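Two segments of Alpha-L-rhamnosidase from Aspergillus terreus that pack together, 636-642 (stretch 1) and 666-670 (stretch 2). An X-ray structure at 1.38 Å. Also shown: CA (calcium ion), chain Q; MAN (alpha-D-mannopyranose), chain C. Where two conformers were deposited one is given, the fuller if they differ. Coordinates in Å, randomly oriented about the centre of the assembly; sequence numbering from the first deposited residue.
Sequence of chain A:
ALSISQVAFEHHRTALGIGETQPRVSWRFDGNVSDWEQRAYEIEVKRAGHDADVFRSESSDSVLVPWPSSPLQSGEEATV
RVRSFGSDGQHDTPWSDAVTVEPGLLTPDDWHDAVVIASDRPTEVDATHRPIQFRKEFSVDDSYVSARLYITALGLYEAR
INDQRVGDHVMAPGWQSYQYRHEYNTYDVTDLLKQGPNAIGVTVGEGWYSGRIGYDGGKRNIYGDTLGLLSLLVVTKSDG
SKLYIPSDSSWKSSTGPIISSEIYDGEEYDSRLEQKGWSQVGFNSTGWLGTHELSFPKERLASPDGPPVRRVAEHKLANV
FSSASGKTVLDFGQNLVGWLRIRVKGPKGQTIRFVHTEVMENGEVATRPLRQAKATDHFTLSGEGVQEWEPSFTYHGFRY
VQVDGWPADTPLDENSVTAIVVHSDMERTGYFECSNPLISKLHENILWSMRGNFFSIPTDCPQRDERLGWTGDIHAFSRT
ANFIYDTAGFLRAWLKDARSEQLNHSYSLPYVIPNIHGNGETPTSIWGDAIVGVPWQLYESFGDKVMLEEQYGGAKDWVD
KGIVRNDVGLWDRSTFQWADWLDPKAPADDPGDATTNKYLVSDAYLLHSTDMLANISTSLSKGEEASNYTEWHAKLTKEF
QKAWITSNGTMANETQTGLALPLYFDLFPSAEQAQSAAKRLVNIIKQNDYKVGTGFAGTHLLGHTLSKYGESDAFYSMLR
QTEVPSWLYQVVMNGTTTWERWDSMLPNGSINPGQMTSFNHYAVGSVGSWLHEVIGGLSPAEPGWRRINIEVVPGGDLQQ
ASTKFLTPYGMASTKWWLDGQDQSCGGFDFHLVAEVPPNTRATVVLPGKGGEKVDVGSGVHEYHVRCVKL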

# COMPACT_ATOMS: atom_id res chain seq x y z
N LEU A 636 -31.27 11.69 9.03
CA LEU A 636 -30.23 11.62 10.04
C LEU A 636 -29.44 12.91 10.19
O LEU A 636 -28.88 13.17 11.25
CB LEU A 636 -29.29 10.45 9.77
CG LEU A 636 -29.91 9.07 9.84
CD1 LEU A 636 -28.86 8.01 9.53
CD2 LEU A 636 -30.50 8.81 11.21
N THR A 637 -29.44 13.77 9.16
CA THR A 637 -28.84 15.06 9.29
C THR A 637 -29.63 15.87 10.35
O THR A 637 -29.03 16.54 11.21
CB THR A 637 -28.79 15.79 7.95
OG1 THR A 637 -27.87 15.18 7.05
CG2 THR A 637 -28.39 17.23 8.15
N LYS A 638 -30.96 15.79 10.29
CA LYS A 638 -31.84 16.42 11.31
C LYS A 638 -31.51 15.86 12.71
O LYS A 638 -31.35 16.63 13.68
CB LYS A 638 -33.32 16.26 10.98
CG LYS A 638 -34.31 16.80 12.02
CD LYS A 638 -35.78 16.53 11.69
CE LYS A 638 -36.71 17.02 12.78
NZ LYS A 638 -38.00 17.50 12.22
N GLU A 639 -31.34 14.53 12.81
CA GLU A 639 -31.02 13.91 14.12
C GLU A 639 -29.62 14.34 14.60
O GLU A 639 -29.43 14.61 15.79
CB GLU A 639 -31.14 12.39 14.06
CG GLU A 639 -32.51 11.88 13.75
CD GLU A 639 -33.59 12.33 14.73
OE1 GLU A 639 -33.26 12.61 15.92
OE2 GLU A 639 -34.78 12.35 14.31
N PHE A 640 -28.65 14.46 13.69
CA PHE A 640 -27.31 14.96 14.01
C PHE A 640 -27.39 16.35 14.63
O PHE A 640 -26.76 16.65 15.66
CB PHE A 640 -26.36 14.91 12.81
CG PHE A 640 -24.97 15.39 13.15
CD1 PHE A 640 -24.66 16.74 13.11
CD2 PHE A 640 -23.97 14.49 13.51
CE1 PHE A 640 -23.40 17.18 13.46
CE2 PHE A 640 -22.72 14.96 13.86
CZ PHE A 640 -22.44 16.29 13.87
N GLN A 641 -28.16 17.22 13.97
CA GLN A 641 -28.36 18.60 14.43
C GLN A 641 -28.98 18.62 15.83
O GLN A 641 -28.49 19.32 16.73
CB GLN A 641 -29.19 19.37 13.41
CG GLN A 641 -28.45 19.59 12.10
CD GLN A 641 -29.35 20.01 10.96
OE1 GLN A 641 -30.56 20.11 11.12
NE2 GLN A 641 -28.74 20.19 9.80
N LYS A 642 -30.05 17.84 16.02
CA LYS A 642 -30.71 17.78 17.31
C LYS A 642 -29.75 17.35 18.42
O LYS A 642 -29.82 17.86 19.53
CB LYS A 642 -31.91 16.83 17.27
CG LYS A 642 -33.10 17.37 16.50
CD LYS A 642 -34.11 16.33 16.08
CE LYS A 642 -34.87 15.72 17.23
NZ LYS A 642 -35.90 14.78 16.71
N ASP A 666 -21.10 18.81 5.59
CA ASP A 666 -22.25 19.70 5.23
C ASP A 666 -23.47 19.37 6.11
O ASP A 666 -24.58 19.13 5.63
CB ASP A 666 -22.57 19.62 3.73
CG ASP A 666 -21.48 20.13 2.82
OD1 ASP A 666 -20.99 21.26 3.06
OD2 ASP A 666 -21.17 19.44 1.84
N LEU A 667 -23.27 19.41 7.44
CA LEU A 667 -24.29 18.98 8.39
C LEU A 667 -24.98 20.16 9.12
O LEU A 667 -25.85 19.91 9.93
CB LEU A 667 -23.66 18.04 9.44
CG LEU A 667 -23.03 16.78 8.84
CD1 LEU A 667 -22.47 15.87 9.93
CD2 LEU A 667 -24.04 16.02 8.00
N PHE A 668 -24.61 21.41 8.81
CA PHE A 668 -25.27 22.57 9.43
C PHE A 668 -26.60 22.79 8.72
O PHE A 668 -26.75 22.42 7.56
CB PHE A 668 -24.39 23.83 9.37
CG PHE A 668 -23.25 23.79 10.34
CD1 PHE A 668 -23.41 24.21 11.65
CD2 PHE A 668 -22.02 23.27 9.97
CE1 PHE A 668 -22.38 24.09 12.57
CE2 PHE A 668 -20.99 23.18 10.89
CZ PHE A 668 -21.15 23.63 12.17
N PRO A 669 -27.61 23.34 9.41
CA PRO A 669 -28.91 23.56 8.78
C PRO A 669 -28.99 24.70 7.76
O PRO A 669 -29.99 24.80 7.08
CB PRO A 669 -29.83 23.84 9.98
CG PRO A 669 -28.94 24.37 11.05
CD PRO A 669 -27.59 23.70 10.84
N SER A 670 -27.95 25.52 7.66
CA SER A 670 -27.95 26.59 6.69
C SER A 670 -26.52 26.95 6.31
O SER A 670 -25.57 26.71 7.08
CB SER A 670 -28.65 27.83 7.21
OG SER A 670 -27.85 28.52 8.15
CA CA Q . -26.30 18.45 4.22
C1 MAN C . -26.23 21.59 0.89
C2 MAN C . -26.75 20.39 1.73
C3 MAN C . -27.57 21.01 2.90
C4 MAN C . -26.81 22.15 3.63
C5 MAN C . -26.30 23.20 2.64
C6 MAN C . -25.55 24.37 3.30
O2 MAN C . -25.71 19.40 2.13
O3 MAN C . -28.02 19.97 3.80
O4 MAN C . -27.64 22.87 4.56
O5 MAN C . -25.48 22.53 1.69
O6 MAN C . -24.56 23.91 4.23
O HOH W 1 -27.49 16.97 5.01
O HOH W 2 -27.18 19.93 6.37
O HOH W 3 -24.56 17.04 3.63
O HOH W 4 -27.25 17.29 2.27

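Stretch 2 is an irregular segment that lies against one side of a helix, stretch 1. The helix is regular here: Phe640 N bonds to Leu636 O at 2.8 Å, and Gln641 N bonds to Thr637 O at 3.0 Å. Thr637, Phe640 and Gln641 therefore come to the same side. Their CA-to-CB bonds all point toward stretch 2.

Asp666 is the first residue after a helix to leave helical phi/psi. Its phi is positive, at 61°, and it belongs to a Schellman motif. Its CA-to-CB bond points away from stretch 1, and the residue makes no direct contact with the helix. Its carbonyl faces the calcium ion instead, with Asp666 O 2.3 Å from CA. The mannose completes part of the same shell, with MAN O2 at 2.4 Å and MAN O3 at 2.3 Å from CA. Four waters also bind the ion. One of them, water 1, lies 2.0 Å from CA and donates a hydrogen bond to Thr637 OG1 at 2.7 Å. The helix is thus linked to the metal through a water. The chain runs from Asp666 O to CA to water 1 to Thr637 OG1.

Leu667 is the centre of the contact. It is buried and has the largest area covered by the other stretch. Its side chain, with chi1 m and chi2 t, sends its two methyl groups to different neighbours. Leu667 CD1 sits over one face of the Phe640 ring, 3.8 Å from the ring centroid and 5° off the ring normal. This is a CH-pi contact with the methyl almost directly above the ring centre. The closest ring atom, Phe640 CE1, is 3.9 Å from Leu667 CD1. The other methyl, Leu667 CD2, approaches Thr637 OG1 at 4.0 Å, a packing contact. Thr637 and Leu667 also have close backbones, with their CA atoms 6.1 Å apart.

The backbone of Leu667 contributes the polar part of the interface. Gln641 NE2 donates a hydrogen bond to Leu667 O at 2.9 Å. The N-H...O angle is 171°, so the bond is nearly straight. It is the only direct hydrogen bond between the two stretches. A single residue of the loop thus meets the helix through both its side chain and its carbonyl.

Phe668 turns its CA-to-CB bond away from the helix, and its side chain comes no nearer than 5.7 Å. Its backbone still passes Gln641, with Phe668 C 3.5 Å from NE2 of Gln641. Phe668 O accepts a hydrogen bond from MAN O4 at 3.2 Å and another from water 2 at 2.8 Å.

Pro669 packs beside the Gln641 amide. Gln641 NE2 is 3.4 Å from Pro669 N, but the proline nitrogen has no hydrogen to share and this is no hydrogen bond. Pro669 CB lies 3.8 Å from Gln641 NE2.

Ser670 makes no contact with stretch 1. It occupies the N-cap position of the next helix.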